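Ectoine hydroxylase (Sphingopyxis alaskensis, PDB 4MHR) catalyses the iron(II)- and 2-oxoglutarate-dependent hydroxylation of L-ectoine to 5-hydroxyectoine, a compatible solute that helps cells survive osmotic stress. Local coordinates at residues M172-N183 with N258-L269. Numbering follows the deposited sequence.
Sequences MSVLLAENTPHN and NITPFPRANAFL
Met172 and Leu269 pair in two antiparallel neighbouring strands, 169-175 and 264-273, of the large sheet of the cupin fold, Met172 N giving a bond to Leu269 O at 2.8 Å and Met172 O taking one back from Leu269 N. Val174 and Ala267 repeat the exchange, and Leu176 N closes the run on Ala265 O. Side chains alternate: Met172, Val174, Ala267 and Leu269 lie on one face, with Met172 and Leu269 reaching Leu119 of helix 117-127; Ser173, Leu175, Asn266 and Phe268 lie on the other, where Phe268 touches Gln135, an ectoine-binding residue. Leu176 lays CB against Ala265 CB and carries CD1 to 4.3 Å from Ala267 CB.

Past Ala177 the backbones part, and water 1 bridges them from Ala177 O to Ala265 N. Side chains take over here. Arg264, poorly ordered in its side chain, is bent at chi3 (78°), which brings NE round to Asn179. NE donates to Asn179 OD1 at 2.8 Å. Amide and guanidinium are almost coplanar, 10° apart, yet the bond is bent, 133° at the hydrogen. The amide of Asn183 stands steeply to the same guanidinium, with ND2 3.4 Å from Arg264 CG. Arg264 also touches Lys141, which binds 2-oxoglutarate.

Asn183 ties the loops together: its OD1 accepts from Thr180 N, while ND2 donates to Glu178 O and, weakly, to Phe262 O. That last carbonyl also receives Asn258 ND2. On the other arm of the Asn258 amide, OD1 takes the hydroxyl of Thr260 in its carbonyl plane, on a lone pair, at 2.7 Å.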
ATOM      1  N   MET A 172      -3.112  -0.917  -2.347  1.00 21.11           N
ATOM      2  CA  MET A 172      -3.361  -2.278  -2.821  1.00 26.66           C
ATOM      3  C   MET A 172      -2.086  -3.047  -3.224  1.00 28.60           C
ATOM      4  O   MET A 172      -1.267  -2.539  -4.015  1.00 29.54           O
ATOM      5  CB  MET A 172      -4.262  -2.239  -3.999  1.00 27.99           C
ATOM      6  CG  MET A 172      -5.446  -1.395  -3.806  1.00 26.81           C
ATOM      7  SD  MET A 172      -6.742  -1.880  -4.939  1.00 32.06           S
ATOM      8  CE  MET A 172      -7.783  -0.488  -4.694  1.00 25.25           C
ATOM      9  N   SER A 173      -1.901  -4.256  -2.664  1.00 29.39           N
ATOM     10  CA  SER A 173      -0.773  -5.129  -2.986  1.00 26.46           C
ATOM     11  C   SER A 173      -1.297  -6.253  -3.864  1.00 28.02           C
ATOM     12  O   SER A 173      -2.122  -7.046  -3.418  1.00 29.08           O
ATOM     13  CB  SER A 173      -0.091  -5.641  -1.710  1.00 29.23           C
ATOM     14  OG  SER A 173       1.010  -6.483  -2.085  1.00 33.70           O
ATOM     15  N   VAL A 174      -0.936  -6.270  -5.150  1.00 25.14           N
ATOM     16  CA  VAL A 174      -1.320  -7.374  -6.051  1.00 25.80           C
ATOM     17  C   VAL A 174      -0.177  -8.381  -6.044  1.00 26.45           C
ATOM     18  O   VAL A 174       0.943  -8.061  -6.490  1.00 27.65           O
ATOM     19  CB  VAL A 174      -1.462  -6.845  -7.477  1.00 26.51           C
ATOM     20  CG1 VAL A 174      -1.857  -7.915  -8.457  1.00 30.29           C
ATOM     21  CG2 VAL A 174      -2.352  -5.669  -7.511  1.00 27.30           C
ATOM     22  N   LEU A 175      -0.429  -9.556  -5.493  1.00 25.47           N
ATOM     23  CA  LEU A 175       0.628 -10.582  -5.341  1.00 29.14           C
ATOM     24  C   LEU A 175       1.011 -11.193  -6.700  1.00 28.65           C
ATOM     25  O   LEU A 175       0.157 -11.516  -7.505  1.00 26.34           O
ATOM     26  CB  LEU A 175       0.224 -11.688  -4.396  1.00 28.39           C
ATOM     27  CG  LEU A 175      -0.281 -11.256  -3.036  1.00 33.54           C
ATOM     28  CD1 LEU A 175      -0.535 -12.528  -2.242  1.00 33.73           C
ATOM     29  CD2 LEU A 175       0.673 -10.342  -2.307  1.00 38.16           C
ATOM     30  N   LEU A 176       2.300 -11.210  -6.985  1.00 28.75           N
ATOM     31  CA  LEU A 176       2.825 -11.727  -8.274  1.00 30.69           C
ATOM     32  C   LEU A 176       3.636 -12.987  -8.089  1.00 34.37           C
ATOM     33  O   LEU A 176       3.935 -13.671  -9.041  1.00 35.18           O
ATOM     34  CB  LEU A 176       3.670 -10.698  -8.959  1.00 30.84           C
ATOM     35  CG  LEU A 176       2.935  -9.399  -9.360  1.00 33.71           C
ATOM     36  CD1 LEU A 176       3.914  -8.342  -9.785  1.00 33.80           C
ATOM     37  CD2 LEU A 176       1.983  -9.655 -10.482  1.00 36.85           C
ATOM     38  N   ALA A 177       3.957 -13.300  -6.851  1.00 32.53           N
ATOM     39  CA  ALA A 177       4.540 -14.563  -6.458  1.00 39.00           C
ATOM     40  C   ALA A 177       3.746 -14.909  -5.238  1.00 43.07           C
ATOM     41  O   ALA A 177       3.401 -13.979  -4.429  1.00 42.93           O
ATOM     42  CB  ALA A 177       5.979 -14.377  -6.067  1.00 35.30           C
ATOM     43  N   GLU A 178       3.501 -16.205  -5.078  1.00 40.29           N
ATOM     44  CA  GLU A 178       2.752 -16.735  -3.921  1.00 47.81           C
ATOM     45  C   GLU A 178       3.326 -16.259  -2.598  1.00 43.68           C
ATOM     46  O   GLU A 178       4.552 -16.349  -2.378  1.00 44.84           O
ATOM     47  CB  GLU A 178       2.752 -18.286  -3.874  1.00 44.61           C
ATOM     48  CG  GLU A 178       2.375 -18.902  -2.500  1.00 56.73           C
ATOM     49  CD  GLU A 178       0.954 -19.444  -2.386  1.00 70.96           C
ATOM     50  OE1 GLU A 178       0.431 -19.929  -3.405  1.00 75.11           O
ATOM     51  OE2 GLU A 178       0.353 -19.397  -1.271  1.00 79.84           O
ATOM     52  N   ASN A 179       2.422 -15.813  -1.725  1.00 37.49           N
ATOM     53  CA  ASN A 179       2.733 -15.651  -0.303  1.00 42.64           C
ATOM     54  C   ASN A 179       2.212 -16.770   0.551  1.00 45.52           C
ATOM     55  O   ASN A 179       0.984 -17.035   0.499  1.00 35.47           O
ATOM     56  CB  ASN A 179       2.204 -14.316   0.216  1.00 48.33           C
ATOM     57  CG  ASN A 179       3.245 -13.214   0.025  1.00 48.47           C
ATOM     58  OD1 ASN A 179       4.449 -13.460   0.118  1.00 65.71           O
ATOM     59  ND2 ASN A 179       2.809 -12.048  -0.227  1.00 48.87           N
ATOM     60  N   THR A 180       3.144 -17.393   1.315  1.00 40.22           N
ATOM     61  CA  THR A 180       2.848 -18.495   2.191  1.00 45.73           C
ATOM     62  C   THR A 180       3.055 -18.002   3.590  1.00 44.31           C
ATOM     63  O   THR A 180       3.456 -16.846   3.834  1.00 38.61           O
ATOM     64  CB  THR A 180       3.719 -19.734   1.947  1.00 47.89           C
ATOM     65  OG1 THR A 180       4.971 -19.591   2.626  1.00 47.93           O
ATOM     66  CG2 THR A 180       3.964 -19.950   0.451  1.00 47.93           C
ATOM     67  N   PRO A 181       2.786 -18.868   4.540  1.00 43.92           N
ATOM     68  CA  PRO A 181       3.060 -18.396   5.879  1.00 48.16           C
ATOM     69  C   PRO A 181       4.601 -18.206   6.126  1.00 42.53           C
ATOM     70  O   PRO A 181       4.968 -17.504   7.061  1.00 44.04           O
ATOM     71  CB  PRO A 181       2.420 -19.473   6.753  1.00 46.72           C
ATOM     72  CG  PRO A 181       1.429 -20.137   5.843  1.00 43.72           C
ATOM     73  CD  PRO A 181       2.082 -20.159   4.525  1.00 48.43           C
ATOM     74  N   HIS A 182       5.455 -18.740   5.247  1.00 40.13           N
ATOM     75  CA  HIS A 182       6.890 -18.934   5.582  1.00 39.03           C
ATOM     76  C   HIS A 182       7.852 -17.968   4.949  1.00 36.47           C
ATOM     77  O   HIS A 182       9.008 -17.862   5.437  1.00 33.98           O
ATOM     78  CB  HIS A 182       7.354 -20.301   5.205  1.00 39.03           C
ATOM     79  CG  HIS A 182       6.432 -21.383   5.663  1.00 36.92           C
ATOM     80  ND1 HIS A 182       6.148 -21.590   6.988  1.00 39.04           N
ATOM     81  CD2 HIS A 182       5.691 -22.268   4.968  1.00 36.84           C
ATOM     82  CE1 HIS A 182       5.254 -22.554   7.088  1.00 40.90           C
ATOM     83  NE2 HIS A 182       4.994 -23.007   5.879  1.00 39.10           N
ATOM     84  N   ASN A 183       7.424 -17.290   3.876  1.00 32.53           N
ATOM     85  CA  ASN A 183       8.360 -16.439   3.132  1.00 32.19           C
ATOM     86  C   ASN A 183       8.271 -14.947   3.485  1.00 32.68           C
ATOM     87  O   ASN A 183       8.461 -14.101   2.659  1.00 32.58           O
ATOM     88  CB  ASN A 183       8.328 -16.697   1.616  1.00 33.84           C
ATOM     89  CG  ASN A 183       7.017 -16.287   0.934  1.00 33.74           C
ATOM     90  OD1 ASN A 183       5.968 -16.253   1.537  1.00 34.87           O
ATOM     91  ND2 ASN A 183       7.094 -16.066  -0.345  1.00 33.92           N
ATOM     92  N   ASN A 258      13.050 -13.369   5.041  1.00 34.21           N
ATOM     93  CA  ASN A 258      12.735 -14.579   4.291  1.00 33.40           C
ATOM     94  C   ASN A 258      14.041 -15.346   3.999  1.00 32.49           C
ATOM     95  O   ASN A 258      14.876 -14.933   3.157  1.00 32.85           O
ATOM     96  CB  ASN A 258      11.985 -14.209   2.995  1.00 32.78           C
ATOM     97  CG  ASN A 258      11.705 -15.399   2.111  1.00 33.97           C
ATOM     98  OD1 ASN A 258      11.489 -16.519   2.609  1.00 32.29           O
ATOM     99  ND2 ASN A 258      11.693 -15.176   0.783  1.00 29.52           N
ATOM    100  N   ILE A 259      14.225 -16.455   4.711  1.00 32.46           N
ATOM    101  CA  ILE A 259      15.337 -17.378   4.456  1.00 29.75           C
ATOM    102  C   ILE A 259      14.880 -18.462   3.518  1.00 32.41           C
ATOM    103  O   ILE A 259      15.698 -19.226   3.048  1.00 30.92           O
ATOM    104  CB  ILE A 259      15.940 -17.974   5.757  1.00 34.56           C
ATOM    105  CG1 ILE A 259      14.942 -18.881   6.541  1.00 31.58           C
ATOM    106  CG2 ILE A 259      16.493 -16.857   6.644  1.00 33.30           C
ATOM    107  CD1 ILE A 259      15.630 -19.942   7.409  1.00 32.92           C
ATOM    108  N   THR A 260      13.583 -18.533   3.222  1.00 31.14           N
ATOM    109  CA  THR A 260      13.149 -19.551   2.265  1.00 30.25           C
ATOM    110  C   THR A 260      13.662 -19.342   0.868  1.00 37.03           C
ATOM    111  O   THR A 260      14.003 -18.211   0.477  1.00 28.86           O
ATOM    112  CB  THR A 260      11.634 -19.777   2.177  1.00 30.02           C
ATOM    113  OG1 THR A 260      11.000 -18.843   1.303  1.00 28.03           O
ATOM    114  CG2 THR A 260      10.963 -19.767   3.610  1.00 28.30           C
ATOM    115  N   PRO A 261      13.720 -20.434   0.098  1.00 32.72           N
ATOM    116  CA  PRO A 261      14.071 -20.249  -1.294  1.00 39.11           C
ATOM    117  C   PRO A 261      12.987 -19.522  -2.092  1.00 35.02           C
ATOM    118  O   PRO A 261      13.165 -19.302  -3.239  1.00 38.24           O
ATOM    119  CB  PRO A 261      14.187 -21.699  -1.824  1.00 38.79           C
ATOM    120  CG  PRO A 261      14.464 -22.527  -0.582  1.00 40.88           C
ATOM    121  CD  PRO A 261      13.531 -21.859   0.416  1.00 39.36           C
ATOM    122  N   PHE A 262      11.861 -19.179  -1.520  1.00 33.26           N
ATOM    123  CA  PHE A 262      10.728 -18.744  -2.345  1.00 33.93           C
ATOM    124  C   PHE A 262      10.611 -17.210  -2.289  1.00 36.08           C
ATOM    125  O   PHE A 262      10.359 -16.672  -1.204  1.00 31.80           O
ATOM    126  CB  PHE A 262       9.430 -19.342  -1.802  1.00 37.17           C
ATOM    127  CG  PHE A 262       9.431 -20.849  -1.740  1.00 42.35           C
ATOM    128  CD1 PHE A 262       9.783 -21.620  -2.858  1.00 50.95           C
ATOM    129  CD2 PHE A 262       9.127 -21.503  -0.565  1.00 48.02           C
ATOM    130  CE1 PHE A 262       9.799 -23.010  -2.785  1.00 55.27           C
ATOM    131  CE2 PHE A 262       9.144 -22.892  -0.489  1.00 47.68           C
ATOM    132  CZ  PHE A 262       9.475 -23.642  -1.583  1.00 48.00           C
ATOM    133  N   PRO A 263      10.771 -16.508  -3.440  1.00 34.80           N
ATOM    134  CA  PRO A 263      10.769 -15.042  -3.512  1.00 36.17           C
ATOM    135  C   PRO A 263       9.376 -14.470  -3.244  1.00 38.07           C
ATOM    136  O   PRO A 263       8.388 -15.167  -3.321  1.00 39.72           O
ATOM    137  CB  PRO A 263      11.130 -14.770  -4.958  1.00 38.33           C
ATOM    138  CG  PRO A 263      10.449 -15.899  -5.678  1.00 41.08           C
ATOM    139  CD  PRO A 263      10.762 -17.084  -4.787  1.00 39.43           C
ATOM    140  N   ARG A 264       9.325 -13.212  -2.880  1.00 35.79           N
ATOM    141  CA  ARG A 264       8.064 -12.460  -2.804  1.00 42.36           C
ATOM    142  C   ARG A 264       8.130 -11.360  -3.804  1.00 39.50           C
ATOM    143  O   ARG A 264       9.190 -10.722  -3.950  1.00 33.63           O
ATOM    144  CB  ARG A 264       7.915 -11.784  -1.447  1.00 48.39           C
ATOM    145  CG  ARG A 264       7.300 -12.665  -0.400  1.00 58.54           C
ATOM    146  CD  ARG A 264       6.973 -11.825   0.825  1.00 73.85           C
ATOM    147  NE  ARG A 264       5.741 -11.024   0.680  1.00 79.44           N
ATOM    148  CZ  ARG A 264       5.654  -9.686   0.626  1.00 86.46           C
ATOM    149  NH1 ARG A 264       6.728  -8.897   0.680  1.00 89.99           N
ATOM    150  NH2 ARG A 264       4.448  -9.124   0.505  1.00 88.65           N
ATOM    151  N   ALA A 265       7.022 -11.129  -4.494  1.00 32.51           N
ATOM    152  CA  ALA A 265       6.982 -10.071  -5.481  1.00 26.71           C
ATOM    153  C   ALA A 265       5.522  -9.539  -5.536  1.00 29.09           C
ATOM    154  O   ALA A 265       4.572 -10.315  -5.571  1.00 29.77           O
ATOM    155  CB  ALA A 265       7.425 -10.614  -6.849  1.00 25.69           C
ATOM    156  N   ASN A 266       5.374  -8.226  -5.557  1.00 25.02           N
ATOM    157  CA  ASN A 266       4.094  -7.611  -5.652  1.00 26.93           C
ATOM    158  C   ASN A 266       4.209  -6.301  -6.335  1.00 30.64           C
ATOM    159  O   ASN A 266       5.335  -5.699  -6.397  1.00 31.33           O
ATOM    160  CB  ASN A 266       3.502  -7.422  -4.270  1.00 33.39           C
ATOM    161  CG  ASN A 266       4.137  -6.287  -3.522  1.00 37.13           C
ATOM    162  OD1 ASN A 266       5.340  -6.187  -3.454  1.00 45.46           O
ATOM    163  ND2 ASN A 266       3.324  -5.380  -3.023  1.00 43.79           N
ATOM    164  N   ALA A 267       3.071  -5.891  -6.903  1.00 25.19           N
ATOM    165  CA  ALA A 267       2.854  -4.540  -7.359  1.00 27.88           C
ATOM    166  C   ALA A 267       2.016  -3.811  -6.286  1.00 29.95           C
ATOM    167  O   ALA A 267       0.920  -4.259  -5.928  1.00 29.01           O
ATOM    168  CB  ALA A 267       2.128  -4.593  -8.695  1.00 27.91           C
ATOM    169  N   PHE A 268       2.518  -2.691  -5.793  1.00 26.07           N
ATOM    170  CA  PHE A 268       1.930  -1.920  -4.731  1.00 26.17           C
ATOM    171  C   PHE A 268       1.397  -0.625  -5.354  1.00 30.49           C
ATOM    172  O   PHE A 268       2.187   0.163  -5.876  1.00 29.71           O
ATOM    173  CB  PHE A 268       3.034  -1.658  -3.714  1.00 30.23           C
ATOM    174  CG  PHE A 268       2.647  -0.855  -2.521  1.00 44.19           C
ATOM    175  CD1 PHE A 268       1.897  -1.431  -1.496  1.00 48.87           C
ATOM    176  CD2 PHE A 268       3.189   0.441  -2.317  1.00 53.27           C
ATOM    177  CE1 PHE A 268       1.599  -0.696  -0.352  1.00 51.66           C
ATOM    178  CE2 PHE A 268       2.901   1.161  -1.157  1.00 59.79           C
ATOM    179  CZ  PHE A 268       2.080   0.596  -0.173  1.00 49.29           C
ATOM    180  N   LEU A 269       0.089  -0.397  -5.263  1.00 24.60           N
ATOM    181  CA  LEU A 269      -0.557   0.817  -5.797  1.00 27.39           C
ATOM    182  C   LEU A 269      -1.183   1.611  -4.664  1.00 27.17           C
ATOM    183  O   LEU A 269      -1.965   1.045  -3.919  1.00 25.69           O
ATOM    184  CB  LEU A 269      -1.612   0.409  -6.801  1.00 26.87           C
ATOM    185  CG  LEU A 269      -1.145  -0.446  -7.982  1.00 30.84           C
ATOM    186  CD1 LEU A 269      -2.296  -0.974  -8.810  1.00 34.49           C
ATOM    187  CD2 LEU A 269      -0.248   0.404  -8.881  1.00 38.96           C
TER
HETATM  188  O   HOH W   1       4.784 -12.384  -2.777  1.00 42.47           O
HETATM  189  O   HOH W   2       6.949 -17.136  -3.499  1.00 42.39           O